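Tyrosine--tRNA ligase, mitochondrial (Coccidioides posadasii, PDB 5IJX) probably attaches L-tyrosine to mitochondrial tRNA(Tyr) at the expense of ATP, the construct here being the class I catalytic part of a longer synthetase. Local coordinates at residues 11-15 with 160-164; 26-30 with 61-65; 92-96 with 155-159; 225-229 with 253-257. All blocks are in the same frame, centred on the assembly; numbering follows the deposited sequence.

Contact 1. Residues 11-15 with 160-164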
# COMPACT_ATOMS: atom_id res chain seq x y z
N HIS A 11 -39.08 4.17 3.89
CA HIS A 11 -38.03 3.41 3.20
C HIS A 11 -37.92 2.00 3.77
O HIS A 11 -37.81 1.03 3.01
CB HIS A 11 -36.70 4.15 3.32
CG HIS A 11 -35.59 3.51 2.54
ND1 HIS A 11 -34.72 2.59 3.09
CD2 HIS A 11 -35.21 3.66 1.25
CE1 HIS A 11 -33.86 2.20 2.18
NE2 HIS A 11 -34.13 2.84 1.05
N LEU A 12 -37.92 1.87 5.09
CA LEU A 12 -37.81 0.54 5.69
C LEU A 12 -38.99 -0.34 5.29
O LEU A 12 -38.80 -1.52 4.96
CB LEU A 12 -37.72 0.66 7.21
CG LEU A 12 -36.35 1.12 7.73
N ARG A 13 -40.20 0.21 5.31
CA ARG A 13 -41.36 -0.55 4.85
C ARG A 13 -41.16 -1.04 3.42
O ARG A 13 -41.28 -2.24 3.14
CB ARG A 13 -42.62 0.32 4.94
CG ARG A 13 -43.87 -0.35 4.38
CD ARG A 13 -45.09 0.56 4.48
NE ARG A 13 -44.95 1.75 3.65
CZ ARG A 13 -45.28 1.83 2.37
NH1 ARG A 13 -45.78 0.77 1.74
NH2 ARG A 13 -45.12 2.96 1.71
N ARG A 14 -40.84 -0.12 2.51
CA ARG A 14 -40.57 -0.50 1.12
C ARG A 14 -39.56 -1.64 1.06
O ARG A 14 -39.77 -2.64 0.35
CB ARG A 14 -40.06 0.71 0.34
CG ARG A 14 -41.06 1.85 0.22
CD ARG A 14 -41.95 1.72 -1.01
NE ARG A 14 -42.22 3.02 -1.61
CZ ARG A 14 -42.84 3.20 -2.78
NH1 ARG A 14 -43.25 2.15 -3.48
NH2 ARG A 14 -43.04 4.42 -3.25
N THR A 15 -38.46 -1.51 1.79
CA THR A 15 -37.45 -2.57 1.84
C THR A 15 -38.09 -3.90 2.22
O THR A 15 -37.86 -4.92 1.57
CB THR A 15 -36.35 -2.19 2.83
OG1 THR A 15 -35.69 -1.00 2.39
CG2 THR A 15 -35.33 -3.31 2.97
N TRP A 160 -39.52 0.05 -7.68
CA TRP A 160 -38.77 0.84 -6.71
C TRP A 160 -37.54 0.10 -6.21
O TRP A 160 -36.55 0.73 -5.82
CB TRP A 160 -39.69 1.21 -5.54
CG TRP A 160 -39.01 1.96 -4.45
CD1 TRP A 160 -38.90 3.32 -4.32
CD2 TRP A 160 -38.34 1.40 -3.31
NE1 TRP A 160 -38.21 3.63 -3.18
CE2 TRP A 160 -37.85 2.48 -2.54
CE3 TRP A 160 -38.11 0.09 -2.86
CZ2 TRP A 160 -37.15 2.28 -1.35
CZ3 TRP A 160 -37.41 -0.09 -1.69
CH2 TRP A 160 -36.94 1.00 -0.94
N ALA A 161 -37.57 -1.23 -6.22
CA ALA A 161 -36.45 -2.03 -5.73
C ALA A 161 -35.28 -2.08 -6.70
O ALA A 161 -34.19 -2.49 -6.30
CB ALA A 161 -36.92 -3.46 -5.43
N TRP A 162 -35.48 -1.68 -7.95
CA TRP A 162 -34.39 -1.67 -8.91
C TRP A 162 -33.30 -0.72 -8.45
O TRP A 162 -33.57 0.40 -8.02
CB TRP A 162 -34.89 -1.27 -10.30
CG TRP A 162 -35.72 -2.32 -10.97
CD1 TRP A 162 -36.32 -3.40 -10.39
CD2 TRP A 162 -36.02 -2.40 -12.37
NE1 TRP A 162 -36.99 -4.14 -11.33
CE2 TRP A 162 -36.82 -3.55 -12.56
CE3 TRP A 162 -35.70 -1.61 -13.48
CZ2 TRP A 162 -37.29 -3.93 -13.81
CZ3 TRP A 162 -36.18 -1.99 -14.72
CH2 TRP A 162 -36.97 -3.14 -14.88
N ARG A 163 -32.05 -1.17 -8.55
CA ARG A 163 -30.90 -0.40 -8.09
C ARG A 163 -29.85 -0.36 -9.19
O ARG A 163 -29.52 -1.39 -9.78
CB ARG A 163 -30.31 -1.00 -6.81
CG ARG A 163 -31.26 -0.97 -5.62
CD ARG A 163 -31.31 0.41 -4.97
NE ARG A 163 -32.03 0.38 -3.70
CZ ARG A 163 -33.33 0.62 -3.56
NH1 ARG A 163 -34.09 0.90 -4.61
NH2 ARG A 163 -33.88 0.57 -2.35
N ARG A 164 -29.33 0.83 -9.46
CA ARG A 164 -28.36 1.07 -10.50
C ARG A 164 -27.32 2.04 -9.96
O ARG A 164 -27.67 2.96 -9.22
CB ARG A 164 -29.03 1.65 -11.76
CG ARG A 164 -28.53 1.10 -13.07
CD ARG A 164 -29.36 1.66 -14.21
NE ARG A 164 -29.16 3.10 -14.38
CZ ARG A 164 -30.01 3.92 -14.98
NH1 ARG A 164 -31.16 3.45 -15.47
NH2 ARG A 164 -29.73 5.21 -15.09
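Residues 11-15 are one turn of the N-terminal helix 7-31, while 160-164 run in an irregular loop toward strand 164-168. The two backbones stay well apart, the closest CA pair being Thr15 and Ala161 at 7.7 Å, so the gap is bridged by side chains, chiefly that of Trp160. Its indole lies under Arg14: the guanidinium is stacked flat on it, planes at 3° and centres 4.5 Å apart, a cation-pi contact over the five-membered ring. Nearer the backbone, Arg14 CB makes a CH-pi contact 3.5 Å from the centroid of the Trp160 six-membered ring. The edge of the indole also points at the His11 face in an offset edge-to-face pair, with His11 CD2 3.5 Å from Trp160 CZ2. Thr15 OG1 turns back to His11 O (3.0 Å), a hydrogen bond inside the helix. At this surface, a stacked cation-pi pair and an edge-to-face aromatic pair join the N-terminal helix to the loop leading into strand 164-168, at the edge of the Rossmann-type sheet within this chain.

Contact 2. Residues 26-30 with 61-65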
# COMPACT_ATOMS: atom_id res chain seq x y z
N ALA A 26 -38.53 -16.57 -4.61
CA ALA A 26 -37.59 -17.63 -4.26
C ALA A 26 -38.31 -18.96 -4.05
O ALA A 26 -37.80 -20.01 -4.46
CB ALA A 26 -36.81 -17.24 -3.00
N LYS A 27 -39.48 -18.94 -3.42
CA LYS A 27 -40.29 -20.15 -3.34
C LYS A 27 -40.64 -20.67 -4.73
O LYS A 27 -40.52 -21.87 -5.01
CB LYS A 27 -41.56 -19.90 -2.52
CG LYS A 27 -41.34 -19.82 -1.02
CD LYS A 27 -42.57 -19.31 -0.29
CE LYS A 27 -43.58 -20.42 -0.03
NZ LYS A 27 -44.88 -19.90 0.47
N GLU A 28 -41.05 -19.77 -5.62
CA GLU A 28 -41.34 -20.15 -7.00
C GLU A 28 -40.16 -20.90 -7.61
O GLU A 28 -40.29 -22.04 -8.07
CB GLU A 28 -41.67 -18.92 -7.84
CG GLU A 28 -42.94 -18.20 -7.43
CD GLU A 28 -43.73 -17.70 -8.63
OE1 GLU A 28 -43.10 -17.45 -9.68
OE2 GLU A 28 -44.96 -17.56 -8.52
N ILE A 29 -38.99 -20.26 -7.62
CA ILE A 29 -37.82 -20.84 -8.28
C ILE A 29 -37.44 -22.16 -7.63
O ILE A 29 -37.32 -23.20 -8.30
CB ILE A 29 -36.65 -19.84 -8.27
CG1 ILE A 29 -36.96 -18.68 -9.22
CG2 ILE A 29 -35.35 -20.52 -8.65
CD1 ILE A 29 -36.02 -17.50 -9.08
N GLU A 30 -37.24 -22.15 -6.31
CA GLU A 30 -36.73 -23.33 -5.62
C GLU A 30 -37.72 -24.49 -5.63
O GLU A 30 -37.29 -25.65 -5.49
CB GLU A 30 -36.36 -22.98 -4.18
CG GLU A 30 -35.12 -22.09 -4.08
CD GLU A 30 -34.66 -21.87 -2.65
OE1 GLU A 30 -35.49 -21.98 -1.72
OE2 GLU A 30 -33.46 -21.59 -2.45
N ILE A 61 -28.21 -16.09 -5.27
CA ILE A 61 -29.03 -15.17 -6.06
C ILE A 61 -30.51 -15.47 -5.85
O ILE A 61 -31.33 -14.55 -5.74
CB ILE A 61 -28.63 -15.25 -7.54
CG1 ILE A 61 -27.15 -14.92 -7.71
CG2 ILE A 61 -29.49 -14.30 -8.37
CD1 ILE A 61 -26.63 -15.05 -9.13
N THR A 62 -30.87 -16.75 -5.79
CA THR A 62 -32.27 -17.11 -5.62
C THR A 62 -32.80 -16.65 -4.26
O THR A 62 -33.93 -16.17 -4.16
CB THR A 62 -32.44 -18.62 -5.78
OG1 THR A 62 -32.03 -19.00 -7.10
CG2 THR A 62 -33.89 -19.02 -5.58
N ARG A 63 -31.99 -16.79 -3.21
CA ARG A 63 -32.43 -16.50 -1.85
C ARG A 63 -32.21 -15.05 -1.43
O ARG A 63 -32.73 -14.64 -0.39
CB ARG A 63 -31.70 -17.40 -0.85
CG ARG A 63 -32.21 -18.82 -0.76
CD ARG A 63 -32.10 -19.31 0.68
NE ARG A 63 -32.11 -20.77 0.78
CZ ARG A 63 -31.55 -21.45 1.78
NH1 ARG A 63 -30.91 -20.82 2.76
NH2 ARG A 63 -31.62 -22.78 1.79
N LYS A 64 -31.45 -14.26 -2.19
CA LYS A 64 -30.98 -12.98 -1.69
C LYS A 64 -30.87 -11.98 -2.83
O LYS A 64 -30.31 -12.29 -3.88
CB LYS A 64 -29.63 -13.14 -0.99
CG LYS A 64 -29.18 -11.94 -0.18
CD LYS A 64 -27.92 -12.28 0.60
CE LYS A 64 -27.52 -11.17 1.55
NZ LYS A 64 -26.39 -11.57 2.42
N ARG A 65 -31.40 -10.77 -2.61
CA ARG A 65 -31.33 -9.69 -3.59
C ARG A 65 -29.95 -9.05 -3.50
O ARG A 65 -29.75 -7.98 -2.91
CB ARG A 65 -32.44 -8.67 -3.34
CG ARG A 65 -32.66 -7.68 -4.47
CD ARG A 65 -33.64 -6.58 -4.07
NE ARG A 65 -34.99 -7.09 -3.84
CZ ARG A 65 -35.98 -7.08 -4.73
NH1 ARG A 65 -35.78 -6.58 -5.95
NH2 ARG A 65 -37.17 -7.56 -4.41
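Van der Waals packing makes up the middle of this contact, where helix 7-31 lies beside the C-terminal end of helix 54-63. Ala26, one of the smallest side chains available, lets the backbones close to 5.5 Å between Ala26 CA and Thr62 CA, and Ala26 CB packs on the backbone carbonyl, 3.3 Å from Thr62 O. The apolar part centres on the methyl group of Thr62: Thr62 CG2 lies 3.7 Å from Ile29 CG2 and 3.6 Å from Glu30 CG, so Ala26, Ile29 and Glu30, on one face of the turn, all meet this methyl. The hydroxyl of Thr62 is occupied within its own helix, hydrogen-bonded to Asp58 O.

Electrostatics enter at the exposed margin. Glu30 OE2 forms a salt bridge with Arg63 NE at 3.6 Å, a fairly long one, and the same oxygen is 3.5 Å from Arg63 CG. Just beyond the helix end, Arg65 reaches back to helix 7-31 through a hydrogen bond to Ala18 O, adding a polar tie farther along.

The chemistry is that of close van der Waals fit between small and branched side chains, with a long ion pair at the exposed border and no hydrogen bond across.

Contact 3. Residues 92-96 with 155-159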
# COMPACT_ATOMS: atom_id res chain seq x y z
N TRP A 92 -29.01 -7.41 -17.42
CA TRP A 92 -29.98 -8.41 -16.99
C TRP A 92 -30.20 -8.30 -15.49
O TRP A 92 -31.33 -8.09 -15.03
CB TRP A 92 -29.51 -9.82 -17.37
CG TRP A 92 -29.65 -10.12 -18.83
CD1 TRP A 92 -28.64 -10.30 -19.74
CD2 TRP A 92 -30.87 -10.26 -19.57
NE1 TRP A 92 -29.17 -10.55 -20.99
CE2 TRP A 92 -30.53 -10.53 -20.91
CE3 TRP A 92 -32.23 -10.19 -19.22
CZ2 TRP A 92 -31.49 -10.73 -21.89
CZ3 TRP A 92 -33.18 -10.38 -20.20
CH2 TRP A 92 -32.80 -10.65 -21.52
N ALA A 93 -29.12 -8.39 -14.71
CA ALA A 93 -29.23 -8.27 -13.26
C ALA A 93 -30.11 -7.08 -12.89
O ALA A 93 -31.09 -7.22 -12.14
CB ALA A 93 -27.84 -8.12 -12.64
N TYR A 94 -29.81 -5.91 -13.46
CA TYR A 94 -30.57 -4.72 -13.11
C TYR A 94 -32.06 -4.91 -13.35
O TYR A 94 -32.88 -4.65 -12.46
CB TYR A 94 -30.05 -3.52 -13.91
CG TYR A 94 -30.92 -2.29 -13.78
CD1 TYR A 94 -30.97 -1.58 -12.59
CD2 TYR A 94 -31.68 -1.84 -14.84
CE1 TYR A 94 -31.75 -0.46 -12.46
CE2 TYR A 94 -32.47 -0.72 -14.73
CZ TYR A 94 -32.51 -0.03 -13.54
OH TYR A 94 -33.29 1.09 -13.42
N VAL A 95 -32.43 -5.42 -14.53
CA VAL A 95 -33.84 -5.45 -14.91
C VAL A 95 -34.51 -6.60 -14.19
O VAL A 95 -35.73 -6.80 -14.33
CB VAL A 95 -34.02 -5.57 -16.44
CG1 VAL A 95 -33.40 -4.37 -17.16
CG2 VAL A 95 -33.43 -6.88 -16.96
N HIS A 96 -33.74 -7.37 -13.42
CA HIS A 96 -34.32 -8.43 -12.61
C HIS A 96 -34.41 -8.04 -11.13
O HIS A 96 -34.66 -8.91 -10.29
CB HIS A 96 -33.52 -9.73 -12.77
CG HIS A 96 -33.90 -10.51 -13.99
ND1 HIS A 96 -34.63 -11.68 -13.93
CD2 HIS A 96 -33.66 -10.29 -15.31
CE1 HIS A 96 -34.83 -12.15 -15.15
NE2 HIS A 96 -34.25 -11.33 -16.00
N GLY A 155 -40.64 -6.86 -22.04
CA GLY A 155 -39.99 -5.84 -21.25
C GLY A 155 -40.23 -6.04 -19.76
O GLY A 155 -41.10 -6.81 -19.35
N PHE A 156 -39.46 -5.32 -18.96
CA PHE A 156 -39.42 -5.50 -17.52
C PHE A 156 -40.01 -4.27 -16.84
O PHE A 156 -39.60 -3.14 -17.13
CB PHE A 156 -37.99 -5.76 -17.05
CG PHE A 156 -37.40 -7.03 -17.60
CD1 PHE A 156 -37.20 -8.13 -16.79
CD2 PHE A 156 -37.07 -7.13 -18.95
CE1 PHE A 156 -36.66 -9.30 -17.29
CE2 PHE A 156 -36.53 -8.29 -19.46
CZ PHE A 156 -36.33 -9.38 -18.63
N GLU A 157 -40.96 -4.50 -15.93
CA GLU A 157 -41.64 -3.41 -15.25
C GLU A 157 -40.70 -2.77 -14.24
O GLU A 157 -40.31 -3.41 -13.25
CB GLU A 157 -42.90 -3.94 -14.56
N TRP A 158 -40.32 -1.52 -14.48
CA TRP A 158 -39.49 -0.79 -13.53
C TRP A 158 -40.15 -0.77 -12.16
O TRP A 158 -41.34 -0.47 -12.04
CB TRP A 158 -39.25 0.63 -14.03
CG TRP A 158 -38.32 1.42 -13.17
CD1 TRP A 158 -36.99 1.65 -13.39
CD2 TRP A 158 -38.64 2.10 -11.94
NE1 TRP A 158 -36.47 2.42 -12.37
CE2 TRP A 158 -37.46 2.70 -11.48
CE3 TRP A 158 -39.82 2.24 -11.20
CZ2 TRP A 158 -37.42 3.45 -10.30
CZ3 TRP A 158 -39.77 2.98 -10.03
CH2 TRP A 158 -38.58 3.57 -9.59
N GLU A 159 -39.37 -1.08 -11.13
CA GLU A 159 -39.85 -1.12 -9.76
C GLU A 159 -39.01 -0.20 -8.89
O GLU A 159 -37.94 0.27 -9.28
CB GLU A 159 -39.81 -2.55 -9.20
CG GLU A 159 -40.88 -3.46 -9.76
CD GLU A 159 -40.63 -4.91 -9.40
OE1 GLU A 159 -41.10 -5.80 -10.15
OE2 GLU A 159 -39.97 -5.17 -8.37
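Trp92 opens the segment with its CA-to-CB bond directed away from the loop, yet the far side of the indole swings back, bringing Trp92 CZ3 to 3.7 Å from Phe156 CZ. Tyr94 extends in another direction and reaches Trp158, with Tyr94 OH 3.6 Å from Trp158 NE1; this is no hydrogen bond, and the hydroxyl has a weak one to Glu148. Val95 meets Phe156 most squarely. Its CG2 stands 3.9 Å from the centroid of the Phe156 ring, only 6° off the normal, a CH-pi contact over the face, while Val95 O is 3.2 Å from Phe156 CD1. His96 closes the segment, its NE2 3.4 Å from Phe156 CE1 and the two rings oblique at 52°. Phe156 is thus met by Trp92, Val95 and His96, and by Trp162 as well. The result is an aromatic cluster joining, within the Rossmann-type catalytic domain, the C-terminal part of helix 84-95 to the loop between helix 126-154 and strand 164-168.

Contact 4. Residues 225-229 with 253-257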
# COMPACT_ATOMS: atom_id res chain seq x y z
N PHE A 225 -13.29 -4.79 -4.61
CA PHE A 225 -14.29 -5.82 -4.33
C PHE A 225 -14.72 -5.81 -2.87
O PHE A 225 -15.91 -5.97 -2.57
CB PHE A 225 -13.74 -7.19 -4.70
CG PHE A 225 -14.79 -8.26 -4.87
CD1 PHE A 225 -16.13 -8.00 -4.62
CD2 PHE A 225 -14.43 -9.54 -5.28
CE1 PHE A 225 -17.09 -8.99 -4.77
CE2 PHE A 225 -15.39 -10.52 -5.44
CZ PHE A 225 -16.72 -10.25 -5.18
N TRP A 226 -13.78 -5.63 -1.95
CA TRP A 226 -14.12 -5.61 -0.53
C TRP A 226 -14.95 -4.38 -0.19
O TRP A 226 -15.96 -4.48 0.52
CB TRP A 226 -12.82 -5.65 0.29
CG TRP A 226 -12.95 -5.34 1.75
CD1 TRP A 226 -12.35 -4.31 2.41
CD2 TRP A 226 -13.70 -6.06 2.73
NE1 TRP A 226 -12.69 -4.35 3.74
CE2 TRP A 226 -13.51 -5.41 3.96
CE3 TRP A 226 -14.51 -7.20 2.68
CZ2 TRP A 226 -14.11 -5.86 5.14
CZ3 TRP A 226 -15.11 -7.64 3.84
CH2 TRP A 226 -14.90 -6.97 5.06
N TYR A 227 -14.55 -3.22 -0.71
CA TYR A 227 -15.29 -1.99 -0.49
C TYR A 227 -16.74 -2.15 -0.93
O TYR A 227 -17.67 -1.80 -0.18
CB TYR A 227 -14.62 -0.85 -1.25
CG TYR A 227 -15.32 0.49 -1.15
CD1 TYR A 227 -14.94 1.42 -0.20
CD2 TYR A 227 -16.36 0.82 -2.01
CE1 TYR A 227 -15.57 2.65 -0.11
CE2 TYR A 227 -17.00 2.03 -1.92
CZ TYR A 227 -16.61 2.95 -0.97
OH TYR A 227 -17.25 4.16 -0.89
N LEU A 228 -16.96 -2.67 -2.13
CA LEU A 228 -18.33 -2.90 -2.60
C LEU A 228 -19.00 -4.04 -1.85
O LEU A 228 -20.23 -4.07 -1.76
CB LEU A 228 -18.33 -3.18 -4.10
CG LEU A 228 -17.79 -2.03 -4.95
CD1 LEU A 228 -17.67 -2.46 -6.41
CD2 LEU A 228 -18.68 -0.80 -4.82
N PHE A 229 -18.22 -4.97 -1.31
CA PHE A 229 -18.77 -6.08 -0.55
C PHE A 229 -19.43 -5.58 0.73
O PHE A 229 -20.54 -6.02 1.07
CB PHE A 229 -17.66 -7.09 -0.22
CG PHE A 229 -18.13 -8.31 0.53
CD1 PHE A 229 -18.62 -9.41 -0.15
CD2 PHE A 229 -18.06 -8.35 1.91
CE1 PHE A 229 -19.05 -10.53 0.54
CE2 PHE A 229 -18.48 -9.47 2.61
CZ PHE A 229 -18.97 -10.57 1.92
N ILE A 253 -11.39 -11.43 0.31
CA ILE A 253 -12.50 -11.11 1.21
C ILE A 253 -12.67 -12.21 2.25
O ILE A 253 -12.76 -11.94 3.45
CB ILE A 253 -13.80 -10.89 0.41
CG1 ILE A 253 -13.65 -9.65 -0.49
CG2 ILE A 253 -14.99 -10.75 1.35
CD1 ILE A 253 -14.82 -9.43 -1.42
N LYS A 254 -12.73 -13.46 1.79
CA LYS A 254 -12.82 -14.57 2.73
C LYS A 254 -11.71 -14.48 3.77
O LYS A 254 -11.97 -14.58 4.97
CB LYS A 254 -12.75 -15.90 1.97
CG LYS A 254 -13.97 -16.15 1.09
CD LYS A 254 -13.86 -17.42 0.26
CE LYS A 254 -15.15 -17.70 -0.50
NZ LYS A 254 -14.97 -18.71 -1.58
N GLY A 255 -10.48 -14.23 3.32
CA GLY A 255 -9.38 -14.11 4.26
C GLY A 255 -9.65 -13.07 5.33
O GLY A 255 -9.33 -13.26 6.50
N ILE A 256 -10.26 -11.95 4.93
CA ILE A 256 -10.62 -10.92 5.90
C ILE A 256 -11.63 -11.47 6.90
O ILE A 256 -11.47 -11.32 8.12
CB ILE A 256 -11.15 -9.67 5.17
CG1 ILE A 256 -10.02 -9.03 4.37
CG2 ILE A 256 -11.75 -8.68 6.16
CD1 ILE A 256 -10.46 -7.86 3.51
N LEU A 257 -12.69 -12.11 6.40
CA LEU A 257 -13.73 -12.62 7.29
C LEU A 257 -13.19 -13.73 8.18
O LEU A 257 -13.49 -13.78 9.38
CB LEU A 257 -14.93 -13.11 6.48
CG LEU A 257 -15.54 -12.12 5.49
CD1 LEU A 257 -16.65 -12.80 4.70
CD2 LEU A 257 -16.08 -10.88 6.20
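This is a buried helix-helix contact in the Rossmann-type domain of a class I synthetase, where helices 217-229 and 243-259 flank strand 233-239 in sequence and pack against each other. The short segments approach to 11.1 Å between axes, with their N-to-C directions 60° apart, a wide separation that large side chains are needed to fill. All six residues that touch are buried and apolar in their contacts, and no hydrogen bond crosses.

Ile253 is central. It lies among Phe225, Trp226 and Phe229: Ile253 CD1 is 3.7 Å from the centroid of the Phe225 ring and Ile253 CG2 is 3.8 Å from that of Phe229, both CH-pi contacts over the ring face. Ile253 CG2 also comes within 3.8 Å of Trp226 CE3. One turn later, Ile256 takes the indole of Trp226 as its platform, and also touches Val184 and Leu185 of helix 178-186. Leu257 fills in between, with Leu257 CD2 4.1 Å from Trp226 CZ3 and Leu257 CD1 4.3 Å from Phe229 CZ.

The pocket is close by: the Phe225 side chain is about 6 Å from the bound tyrosine, follows Asp224 of the pocket in sequence and touches Gln236, another pocket residue. On the indole itself, Ile256 CD1 stands 3.8 Å from the centroid of the five-membered ring of Trp226, 11° off the normal.

How the contacts relate
Contacts 1 and 2 share helix 7-31, about 17 Å apart between centres, and they meet where Ala161 CB lies 3.4 Å from Arg65 NH1. Contacts 1 and 3 use consecutive pieces of one loop, 155-159 and 160-164, with centres about 13 Å apart; Trp162 is their joint, its CZ2 lying 3.1 Å from Glu157 O and 3.3 Å from Val95 O. These three lie on the same side of the chain's centre: contacts 1 and 2 join helix 7-31 to the catalytic domain, while contact 3 is internal to that domain. Contact 4 stands apart, its centre about 24 Å from those of contacts 1 and 2 and about 27 Å from that of contact 3, beside the tyrosine pocket.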